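Local coordinates for protein DocCel5: Type I dockerin repeat domain from A. cellulolyticus family 5 endoglucanase WP_010249057 S15I, I16N mutant (Acetivibrio cellulolyticus, PDB 5NRK) that probably docks a family 5 endoglucanase onto the cellulosome by binding a cohesin module, using a type I dockerin fold that holds calcium, at residues A38-G43 against S49-I54. Numbering follows the deposited sequence. Where two conformers were deposited one is given.
With CA (calcium ion), chain F.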
ATOM      1  N   ALA B  38       5.049 -15.843  -5.730  1.00 12.90           N
ATOM      2  CA  ALA B  38       5.714 -14.539  -5.716  1.00 13.62           C
ATOM      3  C   ALA B  38       6.089 -14.083  -4.314  1.00 11.49           C
ATOM      4  O   ALA B  38       7.123 -13.446  -4.137  1.00 12.12           O
ATOM      5  CB  ALA B  38       4.842 -13.490  -6.391  1.00 14.88           C
ATOM      6  N   GLY B  39       5.258 -14.412  -3.324  1.00 10.17           N
ATOM      7  CA  GLY B  39       5.375 -13.842  -1.982  1.00  9.38           C
ATOM      8  C   GLY B  39       6.024 -14.712  -0.928  1.00  8.94           C
ATOM      9  O   GLY B  39       6.391 -14.209   0.134  1.00  8.65           O
ATOM     10  N   ASP B  40       6.091 -16.015  -1.178  1.00  8.93           N
ATOM     11  CA  ASP B  40       6.630 -16.967  -0.203  1.00  8.87           C
ATOM     12  C   ASP B  40       8.110 -17.175  -0.489  1.00  9.49           C
ATOM     13  O   ASP B  40       8.490 -17.913  -1.410  1.00 12.35           O
ATOM     14  CB  ASP B  40       5.891 -18.287  -0.244  1.00 10.24           C
ATOM     15  CG  ASP B  40       6.428 -19.283   0.725  1.00 10.27           C
ATOM     16  OD1 ASP B  40       6.992 -18.872   1.766  1.00 10.14           O
ATOM     17  OD2 ASP B  40       6.284 -20.498   0.438  1.00 12.96           O
ATOM     18  N   LEU B  41       8.930 -16.536   0.320  1.00  8.46           N
ATOM     19  CA  LEU B  41      10.369 -16.480   0.064  1.00  9.41           C
ATOM     20  C   LEU B  41      11.162 -17.470   0.903  1.00 10.91           C
ATOM     21  O   LEU B  41      12.375 -17.612   0.705  1.00 13.30           O
ATOM     22  CB  LEU B  41      10.886 -15.084   0.302  1.00  8.82           C
ATOM     23  CG  LEU B  41      10.158 -13.984  -0.480  1.00  8.25           C
ATOM     24  CD1 LEU B  41      10.774 -12.623  -0.209  1.00  7.98           C
ATOM     25  CD2 LEU B  41      10.155 -14.271  -1.983  1.00  9.60           C
ATOM     26  N   ASN B  42      10.487 -18.188   1.793  1.00  9.90           N
ATOM     27  CA  ASN B  42      11.127 -19.267   2.573  1.00 10.58           C
ATOM     28  C   ASN B  42      10.499 -20.639   2.397  1.00 12.60           C
ATOM     29  O   ASN B  42      10.943 -21.589   3.028  1.00 14.31           O
ATOM     30  CB  ASN B  42      11.219 -18.879   4.055  1.00 10.50           C
ATOM     31  CG  ASN B  42       9.884 -18.533   4.655  1.00  9.72           C
ATOM     32  OD1 ASN B  42       8.860 -18.759   4.033  1.00  9.73           O
ATOM     33  ND2 ASN B  42       9.879 -17.984   5.872  1.00  9.91           N
ATOM     34  N   GLY B  43       9.501 -20.776   1.518  1.00 12.71           N
ATOM     35  CA  GLY B  43       8.978 -22.088   1.171  1.00 13.60           C
ATOM     36  C   GLY B  43       8.019 -22.726   2.152  1.00 14.71           C
ATOM     37  O   GLY B  43       7.718 -23.915   2.036  1.00 17.40           O
ATOM     38  N   SER B  49       5.331 -12.044   7.870  1.00  6.01           N
ATOM     39  CA  SER B  49       6.417 -11.126   8.163  1.00  5.73           C
ATOM     40  C   SER B  49       7.808 -11.721   8.007  1.00  5.84           C
ATOM     41  O   SER B  49       8.771 -10.984   7.833  1.00  5.98           O
ATOM     42  CB  SER B  49       6.233 -10.472   9.541  1.00  6.36           C
ATOM     43  OG  SER B  49       6.221 -11.427  10.575  1.00  7.24           O
ATOM     44  N   LEU B  50       7.938 -13.049   8.033  1.00  5.95           N
ATOM     45  CA  LEU B  50       9.221 -13.672   7.714  0.70  7.22           C
ATOM     46  C   LEU B  50       9.606 -13.403   6.263  1.00  6.24           C
ATOM     47  O   LEU B  50      10.770 -13.115   5.941  1.00  6.67           O
ATOM     48  CB  LEU B  50       9.185 -15.188   7.936  0.70  8.50           C
ATOM     49  CG  LEU B  50       8.880 -15.724   9.325  0.70 11.22           C
ATOM     50  CD1 LEU B  50       8.939 -17.231   9.363  0.70 13.06           C
ATOM     51  CD2 LEU B  50       9.865 -15.156  10.297  0.70 11.70           C
ATOM     52  N   ASP B  51       8.629 -13.487   5.376  1.00  6.07           N
ATOM     53  CA  ASP B  51       8.875 -13.173   3.957  1.00  6.49           C
ATOM     54  C   ASP B  51       9.235 -11.704   3.766  1.00  6.29           C
ATOM     55  O   ASP B  51      10.129 -11.367   2.973  1.00  6.80           O
ATOM     56  CB  ASP B  51       7.663 -13.560   3.135  1.00  7.26           C
ATOM     57  CG  ASP B  51       7.308 -14.997   3.343  1.00  7.69           C
ATOM     58  OD1 ASP B  51       8.077 -15.887   2.899  1.00  7.29           O
ATOM     59  OD2 ASP B  51       6.282 -15.295   3.986  1.00  8.21           O
ATOM     60  N   PHE B  52       8.565 -10.818   4.497  1.00  6.06           N
ATOM     61  CA  PHE B  52       8.862  -9.392   4.481  1.00  5.91           C
ATOM     62  C   PHE B  52      10.322  -9.122   4.883  1.00  5.85           C
ATOM     63  O   PHE B  52      11.020  -8.338   4.243  1.00  6.49           O
ATOM     64  CB  PHE B  52       7.826  -8.717   5.389  1.00  6.68           C
ATOM     65  CG  PHE B  52       7.821  -7.212   5.391  1.00  7.02           C
ATOM     66  CD1 PHE B  52       7.737  -6.471   4.215  1.00  7.97           C
ATOM     67  CD2 PHE B  52       7.820  -6.538   6.594  1.00  7.91           C
ATOM     68  CE1 PHE B  52       7.655  -5.089   4.275  1.00  7.52           C
ATOM     69  CE2 PHE B  52       7.751  -5.155   6.647  1.00  7.84           C
ATOM     70  CZ  PHE B  52       7.711  -4.437   5.482  1.00  7.93           C
ATOM     71  N   ALA B  53      10.766  -9.811   5.929  1.00  5.95           N
ATOM     72  CA  ALA B  53      12.130  -9.693   6.389  1.00  5.69           C
ATOM     73  C   ALA B  53      13.120 -10.173   5.352  1.00  5.88           C
ATOM     74  O   ALA B  53      14.169  -9.552   5.153  1.00  6.40           O
ATOM     75  CB  ALA B  53      12.313 -10.493   7.676  1.00  5.85           C
ATOM     76  N   ILE B  54      12.807 -11.284   4.691  1.00  6.37           N
ATOM     77  CA  ILE B  54      13.690 -11.824   3.681  1.00  6.60           C
ATOM     78  C   ILE B  54      13.814 -10.856   2.503  1.00  6.39           C
ATOM     79  O   ILE B  54      14.910 -10.616   1.975  1.00  7.35           O
ATOM     80  CB  ILE B  54      13.215 -13.218   3.224  1.00  6.86           C
ATOM     81  CG1 ILE B  54      13.375 -14.214   4.369  1.00  7.70           C
ATOM     82  CG2 ILE B  54      13.984 -13.677   1.988  1.00  7.80           C
ATOM     83  CD1 ILE B  54      12.597 -15.503   4.185  1.00  8.10           C
TER
HETATM   84 CA    CA F 102       6.704 -17.738   3.743  1.00  8.50          CA
HETATM   85  O   HOH W   1       6.941 -17.301   6.111  1.00  9.22           O
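One face of the Asp51 carboxylate is turned to the backbone of Gly39 and Leu41; its two oxygens hold calcium in a bidentate grip. OD1 and OD2 both bind the metal at 2.5 Å. The carbonyl oxygen of Gly39 lies over one face, Gly39 O 3.4 Å from Asp51 CG. On that same face Leu41 N donates a hydrogen bond to Asp51 OD1 (2.8 Å, N-H...O 157°), reaching the oxygen from above the carboxylate plane. OD1 is thus shared between the metal and a backbone N-H. OD2 also accepts a hydrogen bond from Asn48 N. The rotation of the carboxylate is fixed from several directions.

Asp40 supplies a single oxygen, OD1, 2.3 Å from the calcium. Its carboxylate stands nearly perpendicular to that of Asp51. Its CG is anti to the backbone N (chi1 179°), which swings the group back to the ion. Asp40 OD2 accepts a hydrogen bond from Lys45 N, and OD1 a weak one from Gly43 N. Asn42 OD1 and water 1 are further ligands.

This is the second of the two EF-hand-type loops of the dockerin, the one built from Asp40 to Asp51. Asp40 takes the first position. Asp51 takes the twelfth, on helix 49-59, and closes the loop with its two oxygens. Asp44 OD1 and Ser46 O complete seven ligand atoms. Asp40 OD1 and Asp51 OD1 come within 3.4 Å because both bind the calcium, whose charge probably offsets that of the acidic ligands, Asp44 included.

Next to the ligand shell the contact turns apolar. The Leu41 and Ile54 side chains run antiparallel alongside one another, Leu41 CB 3.8 Å from Ile54 CG2. The other branch of Ile54 ends in CD1, 3.6 Å from Asn42 CB. Phe66 packs on both Leu41 and Ile54.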